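Local structure of putative sugar ABC transporter (Yersinia enterocolitica subsp. enterocolitica 8081, 5ULB) at residues D123-T128 with Q160-A165; G266-R271 with A284-R289; A223-G228 with M247-S252. The protein probably binds methylthioribose or a related sugar in the cleft of a type I periplasmic binding protein and delivers it to an ABC importer. All coordinates share one frame; numbering follows the deposited sequence.

Contact 1 of 3, residues D123-T128 with Q160-A165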
loop_
_atom_site.group_PDB
_atom_site.type_symbol
_atom_site.label_atom_id
_atom_site.label_comp_id
_atom_site.label_asym_id
_atom_site.label_seq_id
_atom_site.Cartn_x
_atom_site.Cartn_y
_atom_site.Cartn_z
ATOM N N ASP A 123 3.182 8.027 4.437
ATOM C CA ASP A 123 4.121 8.564 5.451
ATOM C C ASP A 123 4.632 7.406 6.237
ATOM O O ASP A 123 4.102 7.045 7.291
ATOM C CB ASP A 123 3.349 9.584 6.343
ATOM C CG ASP A 123 4.257 10.248 7.349
ATOM O OD1 ASP A 123 5.427 9.811 7.543
ATOM O OD2 ASP A 123 3.792 11.251 7.938
ATOM N N ASP A 124 5.647 6.744 5.683
ATOM C CA ASP A 124 6.156 5.503 6.277
ATOM C C ASP A 124 6.692 5.702 7.682
ATOM O O ASP A 124 6.564 4.787 8.509
ATOM C CB ASP A 124 7.182 4.892 5.313
ATOM C CG ASP A 124 6.535 4.337 4.084
ATOM O OD1 ASP A 124 5.607 3.526 4.214
ATOM O OD2 ASP A 124 6.949 4.789 2.975
ATOM N N ALA A 125 7.306 6.842 7.953
ATOM C CA ALA A 125 7.762 7.117 9.362
ATOM C C ALA A 125 6.573 7.159 10.312
ATOM O O ALA A 125 6.647 6.580 11.363
ATOM C CB ALA A 125 8.558 8.431 9.405
ATOM N N SER A 126 5.512 7.833 9.916
ATOM C CA SER A 126 4.285 7.873 10.772
ATOM C C SER A 126 3.608 6.466 10.884
ATOM O O SER A 126 3.177 6.084 11.976
ATOM C CB SER A 126 3.319 8.878 10.221
ATOM O OG SER A 126 2.188 8.931 11.069
ATOM N N LEU A 127 3.544 5.741 9.792
ATOM C CA LEU A 127 2.994 4.358 9.859
ATOM C C LEU A 127 3.746 3.585 10.923
ATOM O O LEU A 127 3.134 2.782 11.681
ATOM C CB LEU A 127 3.090 3.631 8.519
ATOM C CG LEU A 127 2.225 4.151 7.405
ATOM C CD1 LEU A 127 2.554 3.451 6.083
ATOM C CD2 LEU A 127 0.751 4.029 7.681
ATOM N N THR A 128 5.076 3.692 10.960
ATOM C CA THR A 128 5.902 3.027 11.932
ATOM C C THR A 128 5.688 3.571 13.342
ATOM O O THR A 128 5.584 2.807 14.286
ATOM C CB THR A 128 7.381 3.109 11.502
ATOM O OG1 THR A 128 7.551 2.532 10.217
ATOM C CG2 THR A 128 8.309 2.511 12.460
ATOM N N GLN A 160 12.025 0.649 8.102
ATOM C CA GLN A 160 13.148 0.141 8.873
ATOM C C GLN A 160 13.929 1.325 9.509
ATOM O O GLN A 160 14.330 1.192 10.665
ATOM C CB GLN A 160 14.119 -0.626 7.919
ATOM C CG GLN A 160 15.394 -1.156 8.560
ATOM C CD GLN A 160 15.119 -2.218 9.610
ATOM O OE1 GLN A 160 14.063 -2.875 9.634
ATOM N NE2 GLN A 160 16.145 -2.514 10.379
ATOM N N ALA A 161 14.109 2.417 8.810
ATOM C CA ALA A 161 14.861 3.576 9.388
ATOM C C ALA A 161 14.083 4.123 10.607
ATOM O O ALA A 161 14.692 4.414 11.647
ATOM C CB ALA A 161 15.117 4.654 8.370
ATOM N N ALA A 162 12.769 4.262 10.425
ATOM C CA ALA A 162 11.974 4.783 11.537
ATOM C C ALA A 162 11.986 3.829 12.730
ATOM O O ALA A 162 12.014 4.247 13.925
ATOM C CB ALA A 162 10.561 5.092 11.079
ATOM N N TYR A 163 11.893 2.531 12.473
ATOM C CA TYR A 163 11.997 1.496 13.468
ATOM C C TYR A 163 13.325 1.553 14.193
ATOM O O TYR A 163 13.360 1.460 15.462
ATOM C CB TYR A 163 11.752 0.165 12.789
ATOM C CG TYR A 163 12.162 -1.096 13.561
ATOM C CD1 TYR A 163 11.346 -1.661 14.570
ATOM C CD2 TYR A 163 13.336 -1.730 13.241
ATOM C CE1 TYR A 163 11.746 -2.858 15.152
ATOM C CE2 TYR A 163 13.723 -2.917 13.879
ATOM C CZ TYR A 163 12.863 -3.452 14.828
ATOM O OH TYR A 163 13.181 -4.635 15.436
ATOM N N GLN A 164 14.444 1.673 13.471
ATOM C CA GLN A 164 15.744 1.720 14.135
ATOM C C GLN A 164 15.824 2.949 15.070
ATOM O O GLN A 164 16.402 2.834 16.152
ATOM C CB GLN A 164 16.863 1.748 13.146
ATOM C CG GLN A 164 17.126 0.429 12.441
ATOM C CD GLN A 164 17.645 -0.712 13.336
ATOM O OE1 GLN A 164 17.355 -1.925 13.068
ATOM N NE2 GLN A 164 18.400 -0.355 14.339
ATOM N N ALA A 165 15.221 4.090 14.661
ATOM C CA ALA A 165 15.182 5.192 15.607
ATOM C C ALA A 165 14.441 4.908 16.895
ATOM O O ALA A 165 14.857 5.338 18.009
ATOM C CB ALA A 165 14.704 6.429 14.879
#
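In the type I periplasmic binding protein fold, helices flank a largely parallel sheet in each lobe, and here two of them, 124-138 and 154-169, meet through Ala125, Thr128, Ala162 and Tyr163. The pair is a worked example of how small residues let helices come close: the axes of the short segments approach to 8.6 Å and cross at -46°, with the CA atoms of Ala125 and Ala162 only 5.3 Å apart. Ala162 points its methyl toward the other helix, and CB lies 3.9 Å from Ala125 CA, so one methyl group rests almost directly on the opposing backbone. Thr128 CG2 lies beside the same methyl, 3.7 Å from Ala162 CB and 3.6 Å from Tyr163 N, reaching over the start of the next residue along helix 154-169. That reach depends on the first torsion, which sets CG2 opposite the backbone N and leaves OG1 beside it (chi1 -58°). The hydroxyl can then turn back into its own helix and donate to Asp124 O, which also accepts from Thr128 N on the opposite face of its carbonyl plane. The Tyr163 ring leads away from the interface, meets Phe132 edge-to-face, and has its hydroxyl hydrogen-bonded to Glu175. Next to this apolar contact lies a charged junction. Asp124 forms salt bridges with Arg158 and Arg159, and Arg159 lines the sugar pocket, so helix 124-138 probably helps position a first-shell residue from the second shell. Asp123 caps the helix from the position just before its first residue: Ser126 N donates to Asp123 OD1 over 3.1 Å with an N-H...O angle of 164°, a nearly straight bond that meets the carboxylate oxygen from above its plane.

Contact 2 of 3, residues G266-R271 with A284-R289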
loop_
_atom_site.group_PDB
_atom_site.type_symbol
_atom_site.label_atom_id
_atom_site.label_comp_id
_atom_site.label_asym_id
_atom_site.label_seq_id
_atom_site.Cartn_x
_atom_site.Cartn_y
_atom_site.Cartn_z
ATOM N N GLY A 266 -4.686 3.927 -5.271
ATOM C CA GLY A 266 -4.857 3.671 -6.686
ATOM C C GLY A 266 -5.605 4.751 -7.372
ATOM O O GLY A 266 -5.199 5.197 -8.453
ATOM N N ALA A 267 -6.728 5.169 -6.802
ATOM C CA ALA A 267 -7.528 6.220 -7.432
ATOM C C ALA A 267 -6.710 7.509 -7.599
ATOM O O ALA A 267 -6.863 8.152 -8.644
ATOM C CB ALA A 267 -8.754 6.442 -6.625
ATOM N N VAL A 268 -6.002 7.933 -6.532
ATOM C CA VAL A 268 -5.283 9.184 -6.658
ATOM C C VAL A 268 -4.225 9.103 -7.717
ATOM O O VAL A 268 -3.987 10.125 -8.410
ATOM C CB VAL A 268 -4.810 9.591 -5.261
ATOM C CG1 VAL A 268 -3.705 10.615 -5.329
ATOM C CG2 VAL A 268 -5.993 10.050 -4.403
ATOM N N ASN A 269 -3.483 8.000 -7.786
ATOM C CA ASN A 269 -2.524 7.899 -8.910
ATOM C C ASN A 269 -3.194 8.011 -10.261
ATOM O O ASN A 269 -2.608 8.645 -11.148
ATOM C CB ASN A 269 -1.684 6.605 -8.734
ATOM C CG ASN A 269 -0.530 6.809 -7.751
ATOM O OD1 ASN A 269 0.566 7.228 -8.209
ATOM N ND2 ASN A 269 -0.716 6.614 -6.445
ATOM N N LEU A 270 -4.361 7.464 -10.431
ATOM C CA LEU A 270 -5.107 7.648 -11.685
ATOM C C LEU A 270 -5.444 9.106 -11.886
ATOM O O LEU A 270 -5.328 9.613 -12.984
ATOM C CB LEU A 270 -6.319 6.668 -11.703
ATOM C CG LEU A 270 -7.010 6.478 -13.023
ATOM C CD1 LEU A 270 -7.915 7.628 -13.410
ATOM C CD2 LEU A 270 -6.134 6.031 -14.123
ATOM N N ARG A 271 -5.996 9.760 -10.843
ATOM C CA ARG A 271 -6.344 11.185 -10.949
ATOM C C ARG A 271 -5.139 12.001 -11.432
ATOM O O ARG A 271 -5.252 12.916 -12.262
ATOM C CB ARG A 271 -6.823 11.746 -9.598
ATOM C CG ARG A 271 -8.082 11.154 -9.097
ATOM C CD ARG A 271 -8.430 11.803 -7.747
ATOM N NE ARG A 271 -9.503 11.086 -7.079
ATOM C CZ ARG A 271 -9.910 11.330 -5.835
ATOM N NH1 ARG A 271 -9.345 12.264 -5.128
ATOM N NH2 ARG A 271 -10.889 10.654 -5.317
ATOM N N ALA A 284 5.369 17.549 -7.802
ATOM C CA ALA A 284 6.477 16.628 -7.875
ATOM C C ALA A 284 6.302 15.410 -6.946
ATOM O O ALA A 284 6.708 14.290 -7.296
ATOM C CB ALA A 284 7.778 17.355 -7.507
ATOM N N SER A 285 5.631 15.650 -5.819
ATOM C CA SER A 285 5.512 14.641 -4.785
ATOM C C SER A 285 4.135 14.766 -4.134
ATOM O O SER A 285 3.591 15.862 -3.994
ATOM C CB SER A 285 6.668 14.749 -3.727
ATOM O OG SER A 285 6.643 13.730 -2.734
ATOM N N TYR A 286 3.676 13.653 -3.590
ATOM C CA TYR A 286 2.465 13.661 -2.816
ATOM C C TYR A 286 2.508 12.500 -1.787
ATOM O O TYR A 286 2.905 11.369 -2.101
ATOM C CB TYR A 286 1.198 13.457 -3.715
ATOM C CG TYR A 286 -0.112 13.412 -3.027
ATOM C CD1 TYR A 286 -0.703 14.578 -2.515
ATOM C CD2 TYR A 286 -0.764 12.203 -2.689
ATOM C CE1 TYR A 286 -1.883 14.571 -1.859
ATOM C CE2 TYR A 286 -1.910 12.242 -2.008
ATOM C CZ TYR A 286 -2.506 13.404 -1.630
ATOM O OH TYR A 286 -3.685 13.358 -0.962
ATOM N N GLU A 287 2.055 12.814 -0.574
ATOM C CA GLU A 287 2.077 11.849 0.520
ATOM C C GLU A 287 0.670 11.578 1.043
ATOM O O GLU A 287 -0.081 12.522 1.355
ATOM C CB GLU A 287 2.952 12.365 1.665
ATOM C CG GLU A 287 3.224 11.395 2.729
ATOM C CD GLU A 287 4.233 11.907 3.762
ATOM O OE1 GLU A 287 3.822 12.642 4.663
ATOM O OE2 GLU A 287 5.399 11.479 3.642
ATOM N N PHE A 288 0.292 10.292 1.209
ATOM C CA PHE A 288 -0.966 9.948 1.762
ATOM C C PHE A 288 -0.886 9.911 3.288
ATOM O O PHE A 288 0.101 9.497 3.819
ATOM C CB PHE A 288 -1.377 8.518 1.287
ATOM C CG PHE A 288 -1.577 8.455 -0.195
ATOM C CD1 PHE A 288 -2.794 8.728 -0.754
ATOM C CD2 PHE A 288 -0.575 8.083 -1.047
ATOM C CE1 PHE A 288 -2.986 8.699 -2.146
ATOM C CE2 PHE A 288 -0.730 8.024 -2.471
ATOM C CZ PHE A 288 -1.949 8.375 -3.001
ATOM N N ARG A 289 -1.978 10.220 3.933
ATOM C CA ARG A 289 -2.080 10.178 5.431
ATOM C C ARG A 289 -2.832 8.952 5.896
ATOM O O ARG A 289 -3.922 8.623 5.340
ATOM C CB ARG A 289 -2.818 11.478 5.933
ATOM C CG ARG A 289 -2.015 12.720 5.677
ATOM C CD ARG A 289 -2.451 13.944 6.471
ATOM N NE ARG A 289 -1.959 15.094 5.673
ATOM C CZ ARG A 289 -2.720 15.664 4.789
ATOM N NH1 ARG A 289 -3.943 15.208 4.740
ATOM N NH2 ARG A 289 -2.315 16.650 4.054
#
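Val268 and Phe288 form the heart of this contact, a small apolar interlock between a helix and the sheet beneath it. The valine and the phenylalanine lie alongside, running antiparallel from their own backbones. Val268 CB sits at the ring edge, in plane, 3.7 Å from Phe288 CE1, while CG1 lies 3.7 Å from Phe288 CZ. The same CG1, placed opposite the backbone N (chi1 162°), extends to 4.1 Å from Tyr286 CE2 and so bridges both aromatic residues. Within the strand, Tyr286 CE2 lies over one face of Phe288, offset toward the rim. Asn269 ND2 also comes to Phe288 CZ, 4.1 Å away at the ring edge, with amide and ring planes 35° apart.

The second shell holds Asn269 and the Tyr286 ring. Asn269 ND2 is hydrogen-bonded to Ile265 O and Thr120 OG1, and OD1 to Ser104 OG, so a buried amide is satisfied at both ends. Tyr286 OH bonds to Asp322, and Phe323 meets its ring edge-to-face.

Further out, this is a helix packed on the face of the sheet in an alpha/beta lobe of a type I periplasmic binding protein. Helix 262-278 runs roughly antiparallel to strand 285-294, at 160° between the short segments. The strand pairs in parallel with 118-122 on one side and antiparallel with 254-259 on the other, while helix 32-48 packs against Ala267 and Leu270.

Contact 3 of 3, residues A223-G228 with M247-S252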
loop_
_atom_site.group_PDB
_atom_site.type_symbol
_atom_site.label_atom_id
_atom_site.label_comp_id
_atom_site.label_asym_id
_atom_site.label_seq_id
_atom_site.Cartn_x
_atom_site.Cartn_y
_atom_site.Cartn_z
ATOM N N ALA A 223 -0.302 -18.395 12.306
ATOM C CA ALA A 223 0.615 -19.166 13.102
ATOM C C ALA A 223 0.298 -19.027 14.594
ATOM O O ALA A 223 0.381 -20.028 15.349
ATOM C CB ALA A 223 2.056 -18.739 12.873
ATOM N N LEU A 224 -0.027 -17.835 15.045
ATOM C CA LEU A 224 -0.341 -17.693 16.505
ATOM C C LEU A 224 -1.541 -18.519 16.895
ATOM O O LEU A 224 -1.592 -19.168 17.942
ATOM C CB LEU A 224 -0.566 -16.204 16.901
ATOM C CG LEU A 224 0.642 -15.271 16.697
ATOM C CD1 LEU A 224 0.304 -13.902 17.237
ATOM C CD2 LEU A 224 1.869 -15.784 17.382
ATOM N N GLN A 225 -2.591 -18.475 16.075
ATOM C CA GLN A 225 -3.796 -19.260 16.390
ATOM C C GLN A 225 -3.492 -20.727 16.384
ATOM O O GLN A 225 -3.823 -21.452 17.307
ATOM C CB GLN A 225 -4.890 -18.920 15.420
ATOM C CG GLN A 225 -5.592 -17.559 15.720
ATOM C CD GLN A 225 -6.465 -17.457 16.997
ATOM O OE1 GLN A 225 -6.545 -18.392 17.766
ATOM N NE2 GLN A 225 -7.206 -16.343 17.135
ATOM N N GLU A 226 -2.854 -21.215 15.293
ATOM C CA GLU A 226 -2.699 -22.667 15.112
ATOM C C GLU A 226 -1.729 -23.266 16.103
ATOM O O GLU A 226 -1.826 -24.438 16.417
ATOM C CB GLU A 226 -2.299 -22.976 13.676
ATOM C CG GLU A 226 -3.390 -22.722 12.763
ATOM C CD GLU A 226 -3.190 -23.059 11.321
ATOM O OE1 GLU A 226 -2.080 -23.472 10.993
ATOM O OE2 GLU A 226 -4.154 -22.815 10.465
ATOM N N ASN A 227 -0.723 -22.473 16.550
ATOM C CA ASN A 227 0.253 -22.925 17.503
ATOM C C ASN A 227 -0.118 -22.618 18.976
ATOM O O ASN A 227 0.675 -22.858 19.883
ATOM C CB ASN A 227 1.638 -22.363 17.216
ATOM C CG ASN A 227 2.268 -22.904 15.922
ATOM O OD1 ASN A 227 2.785 -24.030 15.974
ATOM N ND2 ASN A 227 2.137 -22.209 14.819
ATOM N N GLY A 228 -1.284 -22.030 19.204
ATOM C CA GLY A 228 -1.685 -21.706 20.616
ATOM C C GLY A 228 -0.809 -20.672 21.267
ATOM O O GLY A 228 -0.501 -20.759 22.459
HETATM N N MSE A 247 -9.229 -9.166 13.472
HETATM C CA MSE A 247 -9.276 -8.397 14.721
HETATM C C MSE A 247 -10.516 -8.729 15.548
HETATM O O MSE A 247 -10.421 -8.660 16.742
HETATM C CB MSE A 247 -9.058 -6.874 14.352
HETATM C CG MSE A 247 -7.680 -6.453 13.701
HETATM SE SE MSE A 247 -7.449 -4.655 12.842
HETATM C CE MSE A 247 -8.960 -3.550 13.630
ATOM N N ARG A 248 -11.589 -9.220 14.909
ATOM C CA ARG A 248 -12.903 -9.597 15.592
ATOM C C ARG A 248 -12.991 -11.080 16.038
ATOM O O ARG A 248 -13.922 -11.378 16.746
ATOM C CB ARG A 248 -14.071 -9.246 14.599
ATOM C CG ARG A 248 -14.332 -7.784 14.551
ATOM C CD ARG A 248 -15.382 -7.352 13.540
ATOM N NE ARG A 248 -16.624 -8.121 13.725
ATOM C CZ ARG A 248 -17.620 -7.841 14.551
ATOM N NH1 ARG A 248 -17.503 -6.790 15.385
ATOM N NH2 ARG A 248 -18.702 -8.703 14.618
ATOM N N GLU A 249 -12.014 -11.933 15.701
ATOM C CA GLU A 249 -12.104 -13.344 16.036
ATOM C C GLU A 249 -11.817 -13.510 17.526
ATOM O O GLU A 249 -11.134 -12.730 18.194
ATOM C CB GLU A 249 -11.083 -14.123 15.221
ATOM C CG GLU A 249 -11.463 -14.363 13.813
ATOM C CD GLU A 249 -10.585 -15.365 13.039
ATOM O OE1 GLU A 249 -9.492 -15.777 13.534
ATOM O OE2 GLU A 249 -11.037 -15.682 11.889
ATOM N N ALA A 250 -12.348 -14.642 18.051
ATOM C CA ALA A 250 -12.079 -15.029 19.385
ATOM C C ALA A 250 -10.580 -15.148 19.619
ATOM O O ALA A 250 -9.836 -15.835 18.782
ATOM C CB ALA A 250 -12.792 -16.348 19.739
ATOM N N ASN A 251 -10.154 -14.645 20.728
ATOM C CA ASN A 251 -8.743 -14.747 21.154
ATOM C C ASN A 251 -7.775 -13.961 20.289
ATOM O O ASN A 251 -6.531 -14.161 20.342
ATOM C CB ASN A 251 -8.284 -16.225 21.391
ATOM C CG ASN A 251 -9.194 -16.934 22.338
ATOM O OD1 ASN A 251 -9.558 -16.395 23.416
ATOM N ND2 ASN A 251 -9.544 -18.132 21.990
ATOM N N SER A 252 -8.321 -13.154 19.383
ATOM C CA SER A 252 -7.509 -12.438 18.515
ATOM C C SER A 252 -6.451 -11.489 19.143
ATOM O O SER A 252 -6.763 -10.606 19.886
ATOM C CB SER A 252 -8.352 -11.561 17.560
ATOM O OG SER A 252 -7.431 -10.807 16.718
HETATM O O HOH W 1 -8.326 -19.405 19.467
#
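Gln225 NE2 is held by two oxygens: it donates to Ala250 O, 3.1 Å away with an N-H...O angle of 154°, and is also hydrogen-bonded to Tyr221 OH one helical turn earlier. Ala250 belongs to a type II beta turn, Glu249 to Ser252, so the contact shows how a glutamine can read the carbonyl that such a turn presents outward. In this turn type the central peptide is flipped, and Asn251 takes a positive phi of 67°. Ser252 N closes the turn onto Glu249 O at 3.1 Å, and Ala250 O is left to face helix 214-226. The glutamine chain is bent at its second torsion, which brings the amide round to the turn; the bond is tilted only modestly from both the carbonyl plane and the amide plane.

The other end of the amide is used as well. A water donates to Gln225 OE1 over 2.7 Å and accepts from Asn251 ND2 at 3.1 Å, which adds a second link between helix and turn. Glu249 sets out toward the helix, and its OE1 is hydrogen-bonded to Tyr221 OH, so that hydroxyl is shared by Glu249 and Gln225.

Both segments leave helices of one lobe on their way to strands 233-237 and 254-259, and the contact ties these exits together at the surface. Helix 214-226 ends in a Schellman motif with positive phi at Gly228. Beside it Asn227 ND2 donates over 2.8 Å to Ala223 O, which lies close to the Asn227 amide plane and also accepts from Asn227 N on the opposite face of its own carbonyl plane.

The three contacts trace a gradient from core to surface. Contact 2 is buried and mainly apolar, with no hydrogen bond across it and one amide at a ring edge; contact 1 is partly buried and alanine-lined, and its charged partners lie outside the two segments, toward the sugar pocket; contact 3 is a surface contact that relies on one direct hydrogen bond and a water bridge. Contacts 1 and 2 touch, Asp123 CB lying 3.5 Å from Glu287 OE1, although their centres are 20 Å apart. Contact 3 stands clear of both, with nearest atoms about 13 Å from contact 1, and lies across the centre of the chain from contact 2. No helix or strand serves two contacts.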